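Local coordinates for protein tetraacyldisaccharide 4'-kinase (Aquifex aeolicus, PDB 4EHX) that probably transfers the gamma-phosphate of ATP to the 4'-position of a tetraacyldisaccharide 1-phosphate, forming lipid IVA in lipid A biosynthesis, at residues Lys15-Arg20 with Leu170-Lys175; Gly42-Gly47 with Leu153-Lys158; Asp139-Arg144 with Arg178-Leu183; Leu185-Val190 with Met204-Cys209. All blocks are in the same frame, centred on the assembly; numbering follows the deposited sequence.

Contact 1: Lys15-Arg20 with Leu170-Lys175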
# COMPACT_ATOMS: atom_id res chain seq x y z
N LYS A 15 9.87 -15.76 19.12
CA LYS A 15 9.74 -17.22 19.18
C LYS A 15 8.56 -17.70 18.35
O LYS A 15 8.68 -18.67 17.61
CB LYS A 15 9.57 -17.69 20.61
CG LYS A 15 10.79 -17.52 21.48
CD LYS A 15 10.45 -17.83 22.92
CE LYS A 15 11.65 -17.65 23.84
NZ LYS A 15 12.14 -16.24 23.82
N ILE A 16 7.42 -17.03 18.52
CA ILE A 16 6.19 -17.40 17.80
C ILE A 16 6.35 -17.26 16.28
O ILE A 16 6.00 -18.17 15.53
CB ILE A 16 4.99 -16.55 18.29
CG1 ILE A 16 4.69 -16.85 19.77
CG2 ILE A 16 3.75 -16.81 17.42
CD1 ILE A 16 3.86 -15.79 20.47
N ILE A 17 6.86 -16.11 15.85
CA ILE A 17 7.08 -15.85 14.42
C ILE A 17 8.09 -16.82 13.81
O ILE A 17 7.85 -17.37 12.73
CB ILE A 17 7.55 -14.39 14.18
CG1 ILE A 17 6.45 -13.41 14.56
CG2 ILE A 17 7.90 -14.17 12.70
CD1 ILE A 17 5.21 -13.52 13.70
N ASN A 18 9.21 -17.01 14.50
CA ASN A 18 10.24 -17.95 14.03
C ASN A 18 9.71 -19.37 13.92
O ASN A 18 10.07 -20.10 13.00
CB ASN A 18 11.48 -17.94 14.95
CG ASN A 18 12.36 -16.71 14.74
OD1 ASN A 18 12.14 -15.91 13.84
ND2 ASN A 18 13.39 -16.58 15.59
N PHE A 19 8.88 -19.78 14.87
CA PHE A 19 8.32 -21.13 14.82
C PHE A 19 7.41 -21.29 13.60
O PHE A 19 7.52 -22.28 12.87
CB PHE A 19 7.54 -21.46 16.10
CG PHE A 19 6.95 -22.85 16.09
CD1 PHE A 19 7.77 -23.97 16.13
CD2 PHE A 19 5.57 -23.03 16.03
CE1 PHE A 19 7.23 -25.24 16.12
CE2 PHE A 19 5.03 -24.31 16.03
CZ PHE A 19 5.85 -25.41 16.07
N ARG A 20 6.55 -20.31 13.36
CA ARG A 20 5.66 -20.38 12.21
C ARG A 20 6.47 -20.39 10.92
O ARG A 20 6.20 -21.16 9.99
CB ARG A 20 4.67 -19.20 12.20
CG ARG A 20 3.74 -19.16 10.97
CD ARG A 20 2.61 -18.13 11.11
NE ARG A 20 1.90 -17.93 9.84
CZ ARG A 20 2.34 -17.12 8.90
NH1 ARG A 20 3.45 -16.43 9.11
NH2 ARG A 20 1.67 -16.97 7.76
N LEU A 170 9.05 -3.98 13.46
CA LEU A 170 9.18 -5.13 12.57
C LEU A 170 8.11 -6.20 12.85
O LEU A 170 7.88 -6.60 14.00
CB LEU A 170 10.59 -5.74 12.66
CG LEU A 170 11.73 -4.85 12.16
CD1 LEU A 170 13.07 -5.58 12.31
CD2 LEU A 170 11.49 -4.45 10.71
N ARG A 171 7.46 -6.66 11.79
CA ARG A 171 6.50 -7.75 11.91
C ARG A 171 7.22 -9.10 11.93
O ARG A 171 6.67 -10.08 12.43
CB ARG A 171 5.47 -7.72 10.76
CG ARG A 171 4.43 -6.61 10.92
CD ARG A 171 3.33 -6.70 9.87
NE ARG A 171 3.78 -6.28 8.55
CZ ARG A 171 2.99 -6.15 7.49
NH1 ARG A 171 1.69 -6.41 7.59
NH2 ARG A 171 3.50 -5.76 6.33
N GLU A 172 8.42 -9.14 11.35
CA GLU A 172 9.26 -10.34 11.30
C GLU A 172 10.71 -9.92 11.39
O GLU A 172 11.07 -8.81 10.99
CB GLU A 172 9.13 -11.05 9.95
CG GLU A 172 7.77 -11.36 9.49
CD GLU A 172 7.81 -12.24 8.25
OE1 GLU A 172 7.52 -11.73 7.15
OE2 GLU A 172 8.15 -13.43 8.40
N PRO A 173 11.57 -10.83 11.88
CA PRO A 173 13.01 -10.59 11.98
C PRO A 173 13.60 -10.31 10.62
O PRO A 173 13.11 -10.83 9.62
CB PRO A 173 13.56 -11.92 12.50
CG PRO A 173 12.41 -12.55 13.20
CD PRO A 173 11.18 -12.13 12.46
N LEU A 174 14.66 -9.50 10.59
CA LEU A 174 15.32 -9.15 9.33
C LEU A 174 15.87 -10.35 8.55
O LEU A 174 16.04 -10.26 7.34
CB LEU A 174 16.43 -8.13 9.60
CG LEU A 174 16.03 -6.74 10.10
CD1 LEU A 174 17.26 -5.92 10.48
CD2 LEU A 174 15.18 -5.99 9.07
N LYS A 175 16.16 -11.46 9.22
CA LYS A 175 16.65 -12.64 8.50
C LYS A 175 15.67 -13.10 7.41
O LYS A 175 16.06 -13.74 6.44
CB LYS A 175 16.95 -13.82 9.45
CG LYS A 175 15.71 -14.51 10.01
CD LYS A 175 16.06 -15.69 10.95
CE LYS A 175 14.79 -16.42 11.38
NZ LYS A 175 15.06 -17.65 12.18
O HOH W 1 12.51 -19.28 11.77
O HOH W 2 5.59 -15.19 7.75
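Ile17 and Asn18, neighbours on one turn of the N-terminal helix 7-25, meet Pro173 in the long loop that follows helix 157-160 of this atypical P-loop kinase. The contact joins a helix to a loop, and no direct hydrogen bond crosses it. Ile17 sends two branches over: CG2, anti to its own backbone N, lies 3.9 Å from Pro173 CD, while CD1 reaches Arg171 O, also at 3.9 Å. Asn18, the next residue, makes contact through its amide oxygen. Its OD1 comes 3.4 Å from Pro173 CG and 3.7 Å from Lys175 CE, so that this one oxygen touches the proline ring and, from another direction, the end of the extended lysine chain. An alanine in place of Asn18 would probably leave Pro173 CG and Lys175 CE without their oxygen neighbour and the end of the lysine less closely packed. Polar linkage is left to water. Arg20 NH1 and Glu172 OE2 are too far apart for a salt bridge, and water 2 joins them; the same carboxylate also bonds to Gln142 through OE1 and forms a salt bridge with Arg179 through OE2. Beyond Asn18, water 1 spans helix and loop, giving a hydrogen to Asn18 O at 2.9 Å and accepting one from Lys175 NZ at 3.1 Å.

Contact 2: Gly42-Gly47 with Leu153-Lys158; sequences GNLSVG and LLLKKK
Gly42 and Leu153 pair in parallel register, their CA atoms 5.1 Å apart, where strands 38-43 and 150-156 run side by side. Leu154 N donates to Gly42 O at 2.8 Å in a nearly straight bond, 173° at the hydrogen, and Leu153 CA makes a CH...O contact with the same oxygen. Past Asn43 and Leu154 the chains part, and water 3 bridges them: it accepts from Leu44 N and donates to Leu154 O. Divergence of two parallel strands at their C-terminal ends suits the P-loop fold, in which the phosphate-binding loop leaves the end of a central strand; Ser45, Val46 and Gly47 belong to the predicted ATP site. Leu44 lies across Leu153 at about a right angle, with its CG 4.0 Å from Leu153 CD1, while its CD1 meets Leu155 CD2, also at 4.0 Å. An alanine in place of Leu44 would probably open a gap beside Leu153 and Leu155 and leave their methyl groups less well packed. Leu153 CG stands anti to its backbone N (chi1 178°), and from there CD1 presses on Asn43 CA at 3.5 Å. Asn43 turns its amide forward along its own segment, where ND2 donates to Ser45 O at 2.8 Å. From the neighbouring strand, the extended chain of Lys156 passes its CE near Ser45 OG and carries NZ to Gly48 O, outside the two segments. Ser45 OG is hydrogen-bonded to Asp159, and water 5 accepts from Lys156 NZ and donates to Val46 O, 2.9 Å from each.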
# COMPACT_ATOMS: atom_id res chain seq x y z
N GLY A 42 5.07 -6.62 -0.49
CA GLY A 42 5.00 -6.62 0.95
C GLY A 42 6.15 -5.89 1.61
O GLY A 42 7.06 -5.37 0.95
N ASN A 43 6.11 -5.85 2.93
CA ASN A 43 7.22 -5.29 3.67
C ASN A 43 7.33 -5.95 5.05
O ASN A 43 6.55 -6.85 5.40
CB ASN A 43 7.13 -3.77 3.75
CG ASN A 43 6.22 -3.31 4.84
OD1 ASN A 43 5.15 -3.88 5.05
ND2 ASN A 43 6.65 -2.28 5.57
N LEU A 44 8.32 -5.52 5.82
CA LEU A 44 8.62 -6.17 7.08
C LEU A 44 8.04 -5.42 8.27
O LEU A 44 7.93 -5.97 9.35
CB LEU A 44 10.14 -6.31 7.27
CG LEU A 44 10.85 -7.32 6.37
CD1 LEU A 44 12.31 -7.43 6.79
CD2 LEU A 44 10.17 -8.67 6.48
N SER A 45 7.67 -4.16 8.07
CA SER A 45 7.33 -3.32 9.21
C SER A 45 5.94 -2.69 9.12
O SER A 45 5.37 -2.54 8.04
CB SER A 45 8.35 -2.19 9.36
OG SER A 45 8.45 -1.46 8.14
N VAL A 46 5.41 -2.34 10.29
CA VAL A 46 4.26 -1.45 10.34
C VAL A 46 4.78 -0.03 10.12
O VAL A 46 5.95 0.25 10.35
CB VAL A 46 3.55 -1.56 11.69
CG1 VAL A 46 3.13 -3.00 11.93
CG2 VAL A 46 4.44 -1.07 12.82
N GLY A 47 3.91 0.87 9.65
CA GLY A 47 4.30 2.24 9.38
C GLY A 47 4.38 2.52 7.89
O GLY A 47 4.21 1.61 7.08
N LEU A 153 9.79 -7.60 -1.88
CA LEU A 153 9.85 -7.06 -0.54
C LEU A 153 10.35 -5.64 -0.58
O LEU A 153 11.42 -5.36 -1.13
CB LEU A 153 10.80 -7.88 0.33
CG LEU A 153 10.97 -7.36 1.77
CD1 LEU A 153 9.68 -7.53 2.56
CD2 LEU A 153 12.16 -8.07 2.49
N LEU A 154 9.59 -4.74 0.03
CA LEU A 154 10.01 -3.34 0.14
C LEU A 154 10.72 -3.16 1.46
O LEU A 154 10.24 -3.65 2.50
CB LEU A 154 8.80 -2.40 0.09
CG LEU A 154 8.31 -2.00 -1.31
CD1 LEU A 154 8.00 -3.21 -2.17
CD2 LEU A 154 7.07 -1.10 -1.17
N LEU A 155 11.84 -2.44 1.43
CA LEU A 155 12.64 -2.16 2.61
C LEU A 155 12.99 -0.69 2.65
O LEU A 155 13.48 -0.15 1.66
CB LEU A 155 13.96 -2.92 2.53
CG LEU A 155 14.18 -4.32 3.09
CD1 LEU A 155 15.67 -4.61 2.95
CD2 LEU A 155 13.73 -4.46 4.55
N LYS A 156 12.77 -0.04 3.79
CA LYS A 156 13.31 1.31 3.97
C LYS A 156 14.50 1.30 4.92
O LYS A 156 14.66 0.39 5.73
CB LYS A 156 12.24 2.29 4.45
CG LYS A 156 11.65 1.93 5.77
CD LYS A 156 10.46 2.81 6.09
CE LYS A 156 9.75 2.31 7.33
NZ LYS A 156 8.53 3.11 7.61
N LYS A 157 15.34 2.33 4.83
CA LYS A 157 16.56 2.35 5.64
C LYS A 157 16.22 2.13 7.12
O LYS A 157 16.92 1.39 7.81
CB LYS A 157 17.32 3.67 5.44
CG LYS A 157 18.67 3.72 6.18
CD LYS A 157 19.34 5.08 5.98
CE LYS A 157 20.69 5.15 6.68
NZ LYS A 157 21.30 6.50 6.53
N LYS A 158 15.15 2.76 7.59
CA LYS A 158 14.73 2.63 8.99
C LYS A 158 14.52 1.17 9.42
O LYS A 158 14.80 0.80 10.58
CB LYS A 158 13.45 3.42 9.22
CG LYS A 158 13.02 3.53 10.68
CD LYS A 158 11.63 4.13 10.78
CE LYS A 158 11.19 4.28 12.23
NZ LYS A 158 9.78 4.77 12.32
O HOH W 3 10.17 -3.80 5.08
O HOH W 4 7.29 0.59 6.77
O HOH W 5 8.35 1.78 10.18

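Contact 3: Asp139-Arg144 with Arg178-Leu183; sequences DGFQHR and RRADAL
Phe141 sits in a type I beta turn running from Gly140 to His143, and its CA lies 8.3 Å from that of Ala180, a separation bridged by side chains, chiefly that of Arg179. The contact joins the loop after strand 134-138 to the segment leading into strand 182-186 of the P-loop kinase core. The guanidinium of Arg179 lies flat on the Phe141 ring in a cation-pi stack, with centres 4.3 Å apart and planes inclined by 24°. The overlap is offset: CE2 of Phe141 stands beneath the rim of the guanidinium, with Arg179 NH2 3.3 Å away. A bend of the arginine at chi3 (-55°) turns NE toward the ring, and NH2 donates to Phe141 O at 2.9 Å. That donor stands well above the carbonyl plane, although the oxygen lies close to the plane of the guanidinium. Water 6 completes the grip, donating to Phe141 O and accepting from Arg179 NE. At the edge of the ring lies Ala180 N. The opposite face of the Arg179 guanidinium meets Arg144 CD. In return, Arg179 CD rests over the centre of the Arg144 guanidinium, 3.3 Å from CZ, and the two planes are only 5° from parallel. Outside carboxylates probably offset these charges: Asp25 forms a salt bridge with Arg144, and Glu176 one with Arg179 NH1. The Arg144 NE to Arg179 NE distance of 3.6 Å brings like charges together, a proximity that the surrounding carboxylates and the aromatic face probably make tolerable.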
# COMPACT_ATOMS: atom_id res chain seq x y z
N ASP A 139 0.40 -6.28 0.28
CA ASP A 139 0.72 -6.69 1.62
C ASP A 139 0.65 -8.21 1.80
O ASP A 139 -0.05 -8.73 2.67
CB ASP A 139 -0.18 -5.97 2.63
CG ASP A 139 0.44 -5.94 4.00
OD1 ASP A 139 1.68 -5.95 4.04
OD2 ASP A 139 -0.29 -5.93 5.01
N GLY A 140 1.42 -8.93 0.99
CA GLY A 140 1.32 -10.37 0.98
C GLY A 140 2.57 -11.10 1.44
O GLY A 140 2.60 -12.33 1.39
N PHE A 141 3.60 -10.37 1.89
CA PHE A 141 4.87 -11.05 2.28
C PHE A 141 4.71 -12.11 3.39
O PHE A 141 5.34 -13.18 3.34
CB PHE A 141 5.94 -10.02 2.70
CG PHE A 141 7.34 -10.59 2.78
CD1 PHE A 141 8.06 -10.88 1.62
CD2 PHE A 141 7.94 -10.81 4.00
CE1 PHE A 141 9.37 -11.40 1.70
CE2 PHE A 141 9.25 -11.32 4.09
CZ PHE A 141 9.95 -11.62 2.94
N GLN A 142 3.88 -11.82 4.38
CA GLN A 142 3.64 -12.76 5.49
C GLN A 142 2.61 -13.86 5.17
O GLN A 142 2.48 -14.83 5.93
CB GLN A 142 3.16 -11.98 6.72
CG GLN A 142 4.25 -11.16 7.42
CD GLN A 142 4.61 -9.88 6.66
OE1 GLN A 142 3.73 -9.20 6.13
NE2 GLN A 142 5.89 -9.56 6.62
N HIS A 143 1.87 -13.72 4.07
CA HIS A 143 0.80 -14.67 3.77
C HIS A 143 1.34 -15.91 3.05
O HIS A 143 1.01 -16.16 1.88
CB HIS A 143 -0.33 -14.00 2.96
CG HIS A 143 -1.62 -14.77 3.00
ND1 HIS A 143 -2.45 -14.76 4.10
CD2 HIS A 143 -2.21 -15.58 2.09
CE1 HIS A 143 -3.50 -15.53 3.87
NE2 HIS A 143 -3.38 -16.04 2.66
N ARG A 144 2.15 -16.70 3.75
CA ARG A 144 2.95 -17.74 3.11
C ARG A 144 2.13 -18.91 2.61
O ARG A 144 2.60 -19.68 1.76
CB ARG A 144 4.06 -18.22 4.05
CG ARG A 144 5.05 -17.11 4.41
CD ARG A 144 6.25 -17.64 5.18
NE ARG A 144 7.11 -18.52 4.38
CZ ARG A 144 8.19 -19.14 4.85
NH1 ARG A 144 8.56 -18.97 6.13
NH2 ARG A 144 8.90 -19.94 4.07
N ARG A 178 15.54 -13.07 3.39
CA ARG A 178 15.88 -14.19 2.51
C ARG A 178 14.72 -14.73 1.65
O ARG A 178 14.96 -15.34 0.61
CB ARG A 178 16.53 -15.33 3.31
CG ARG A 178 15.59 -16.08 4.25
CD ARG A 178 16.41 -17.04 5.13
NE ARG A 178 15.58 -17.71 6.14
CZ ARG A 178 16.06 -18.26 7.25
NH1 ARG A 178 17.36 -18.22 7.51
NH2 ARG A 178 15.24 -18.86 8.11
N ARG A 179 13.48 -14.55 2.10
CA ARG A 179 12.32 -15.03 1.32
C ARG A 179 12.05 -14.22 0.06
O ARG A 179 11.36 -14.70 -0.84
CB ARG A 179 11.04 -15.07 2.16
CG ARG A 179 11.15 -15.86 3.45
CD ARG A 179 9.78 -16.37 3.89
NE ARG A 179 8.74 -15.34 4.04
CZ ARG A 179 8.46 -14.69 5.17
NH1 ARG A 179 9.17 -14.91 6.27
NH2 ARG A 179 7.46 -13.81 5.21
N ALA A 180 12.58 -13.00 -0.02
CA ALA A 180 12.34 -12.15 -1.18
C ALA A 180 12.98 -12.67 -2.46
O ALA A 180 14.08 -13.19 -2.44
CB ALA A 180 12.84 -10.71 -0.90
N ASP A 181 12.27 -12.52 -3.58
CA ASP A 181 12.87 -12.72 -4.89
C ASP A 181 13.50 -11.44 -5.38
O ASP A 181 14.44 -11.46 -6.19
CB ASP A 181 11.83 -13.17 -5.91
CG ASP A 181 11.27 -14.52 -5.60
OD1 ASP A 181 12.06 -15.45 -5.30
OD2 ASP A 181 10.03 -14.66 -5.65
N ALA A 182 12.95 -10.32 -4.94
CA ALA A 182 13.43 -9.01 -5.37
C ALA A 182 13.24 -8.05 -4.21
O ALA A 182 12.27 -8.15 -3.45
CB ALA A 182 12.64 -8.52 -6.59
N LEU A 183 14.19 -7.12 -4.06
CA LEU A 183 14.09 -6.07 -3.05
C LEU A 183 13.85 -4.72 -3.69
O LEU A 183 14.48 -4.37 -4.69
CB LEU A 183 15.37 -5.99 -2.22
CG LEU A 183 15.69 -7.19 -1.33
CD1 LEU A 183 16.98 -6.95 -0.57
CD2 LEU A 183 14.56 -7.44 -0.37
O HOH W 6 7.20 -14.49 1.82

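Contact 4: Leu185-Val190 with Met204-Cys209; sequences LTYQEV and MFREFC
Glu189 reaches from the loop after strand 182-186 to strand 201-212, its CB passing 3.8 Å from Arg206 O. CG, between the backbone N and the carbonyl carbon (chi1 73°), comes closer to that oxygen, at 3.5 Å. A bend at chi2 (-80°) then places CD 3.6 Å from Arg206 N. At the tip, OE1 accepts from Arg206 N at 2.9 Å, the donor standing above the carboxylate plane, and also takes a hydrogen from water 7, which donates to Met204 O as well. OE2 accepts a hydrogen bond from water 8, which in turn accepts from Arg206 NE. The preceding residue, Gln188, sets its CB over the centre of the Phe205 ring in a CH-pi contact, 3.5 Å from the centroid. The backbones meet as parallel strands through Met204 N to Leu185 O, and Gln188 N then bonds to Met204 O at 3.3 Å. Where the backbone of 185-190 turns away, the carboxylate appears to take the place of a backbone acceptor for Arg206 N. Arg206 NH1 bonds to Ser53. Glu189 OE2 and Arg206 NE, 4.5 Å apart and so beyond salt-bridge distance, are linked by water 8, and their opposite charges probably still attract.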
# COMPACT_ATOMS: atom_id res chain seq x y z
N LEU A 185 14.14 -0.87 -2.53
CA LEU A 185 14.68 -0.03 -1.46
C LEU A 185 13.99 1.32 -1.53
O LEU A 185 14.27 2.12 -2.42
CB LEU A 185 16.19 0.12 -1.61
CG LEU A 185 17.03 -1.16 -1.74
CD1 LEU A 185 18.52 -0.82 -1.69
CD2 LEU A 185 16.69 -2.20 -0.68
N THR A 186 13.10 1.57 -0.58
CA THR A 186 12.18 2.70 -0.65
C THR A 186 12.63 3.97 0.10
O THR A 186 13.62 3.97 0.86
CB THR A 186 10.81 2.29 -0.09
OG1 THR A 186 10.99 1.88 1.28
CG2 THR A 186 10.23 1.10 -0.90
N TYR A 187 11.87 5.04 -0.11
CA TYR A 187 12.13 6.36 0.49
C TYR A 187 13.51 6.91 0.14
O TYR A 187 14.11 7.63 0.94
CB TYR A 187 11.87 6.34 2.00
CG TYR A 187 10.41 6.13 2.34
CD1 TYR A 187 9.88 4.85 2.46
CD2 TYR A 187 9.56 7.22 2.51
CE1 TYR A 187 8.54 4.66 2.76
CE2 TYR A 187 8.22 7.04 2.81
CZ TYR A 187 7.71 5.75 2.94
OH TYR A 187 6.38 5.56 3.24
N GLN A 188 13.99 6.59 -1.06
CA GLN A 188 15.30 7.06 -1.49
C GLN A 188 15.33 8.58 -1.59
O GLN A 188 16.40 9.20 -1.48
CB GLN A 188 15.68 6.46 -2.85
CG GLN A 188 15.90 4.95 -2.83
CD GLN A 188 17.18 4.54 -2.11
OE1 GLN A 188 18.12 5.33 -1.99
NE2 GLN A 188 17.22 3.29 -1.65
N GLU A 189 14.16 9.17 -1.80
CA GLU A 189 14.06 10.62 -1.98
C GLU A 189 14.31 11.39 -0.69
O GLU A 189 14.51 12.60 -0.72
CB GLU A 189 12.70 11.01 -2.60
CG GLU A 189 11.50 10.92 -1.67
CD GLU A 189 10.97 9.49 -1.53
OE1 GLU A 189 11.38 8.61 -2.31
OE2 GLU A 189 10.13 9.25 -0.63
N VAL A 190 14.32 10.70 0.45
CA VAL A 190 14.56 11.37 1.73
C VAL A 190 15.51 10.64 2.68
O VAL A 190 16.10 11.26 3.56
CB VAL A 190 13.27 11.56 2.54
CG1 VAL A 190 12.53 10.25 2.69
CG2 VAL A 190 13.58 12.14 3.91
N MET A 204 13.79 2.88 -5.16
CA MET A 204 12.51 3.52 -5.46
C MET A 204 12.47 4.93 -4.91
O MET A 204 12.73 5.16 -3.73
CB MET A 204 11.37 2.70 -4.86
CG MET A 204 10.01 3.38 -4.99
SD MET A 204 8.68 2.31 -4.37
CE MET A 204 7.90 3.41 -3.18
N PHE A 205 12.13 5.87 -5.79
CA PHE A 205 12.02 7.29 -5.44
C PHE A 205 10.56 7.63 -5.67
O PHE A 205 9.93 7.06 -6.55
CB PHE A 205 12.88 8.16 -6.37
CG PHE A 205 14.37 7.95 -6.20
CD1 PHE A 205 14.99 6.83 -6.73
CD2 PHE A 205 15.14 8.89 -5.54
CE1 PHE A 205 16.37 6.65 -6.59
CE2 PHE A 205 16.52 8.72 -5.40
CZ PHE A 205 17.13 7.59 -5.92
N ARG A 206 10.01 8.53 -4.86
CA ARG A 206 8.68 9.05 -5.15
C ARG A 206 8.78 10.54 -5.31
O ARG A 206 9.38 11.22 -4.49
CB ARG A 206 7.68 8.68 -4.04
CG ARG A 206 7.23 7.23 -4.12
CD ARG A 206 6.02 6.97 -3.23
NE ARG A 206 6.32 7.16 -1.83
CZ ARG A 206 5.45 6.96 -0.84
NH1 ARG A 206 4.22 6.56 -1.12
NH2 ARG A 206 5.82 7.15 0.41
N GLU A 207 8.21 11.04 -6.40
CA GLU A 207 8.32 12.44 -6.74
C GLU A 207 6.94 13.04 -7.03
O GLU A 207 6.09 12.39 -7.63
CB GLU A 207 9.29 12.60 -7.92
CG GLU A 207 10.71 12.14 -7.56
CD GLU A 207 11.69 12.08 -8.73
OE1 GLU A 207 11.33 12.50 -9.86
OE2 GLU A 207 12.82 11.61 -8.51
N PHE A 208 6.74 14.28 -6.59
CA PHE A 208 5.45 14.94 -6.71
C PHE A 208 5.07 15.12 -8.17
O PHE A 208 5.82 15.68 -8.96
CB PHE A 208 5.48 16.31 -6.02
CG PHE A 208 4.18 17.07 -6.11
CD1 PHE A 208 3.00 16.51 -5.66
CD2 PHE A 208 4.15 18.35 -6.65
CE1 PHE A 208 1.80 17.20 -5.74
CE2 PHE A 208 2.95 19.05 -6.73
CZ PHE A 208 1.78 18.48 -6.28
N CYS A 209 3.88 14.64 -8.53
CA CYS A 209 3.40 14.68 -9.90
C CYS A 209 2.35 15.76 -10.12
O CYS A 209 2.52 16.66 -10.95
CB CYS A 209 2.80 13.33 -10.28
SG CYS A 209 2.25 13.25 -12.01
O HOH W 7 10.19 5.95 -2.27
O HOH W 8 8.50 7.23 -0.41

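In the fold
Contact 2 holds Ser45, Val46 and Gly47 of the predicted ATP site, and contact 1 lies about 14 Å from it, centre to centre, linked where Arg171 N approaches Leu44 O at 2.6 Å. Contact 3, about 11 Å from contact 2 between centres, joins it through Leu153 N and Ala182 O, 3.0 Å apart, and joins contact 1 by the Glu172 OE2 to Arg179 NH1 salt bridge of 2.8 Å. Further along strand 182-186, Leu155 O and Thr186 N connect contacts 2 and 4. Contacts 1 and 4 remain separate, their nearest atoms about 11 Å apart, while strand 182-186 serves both contact 3 and contact 4.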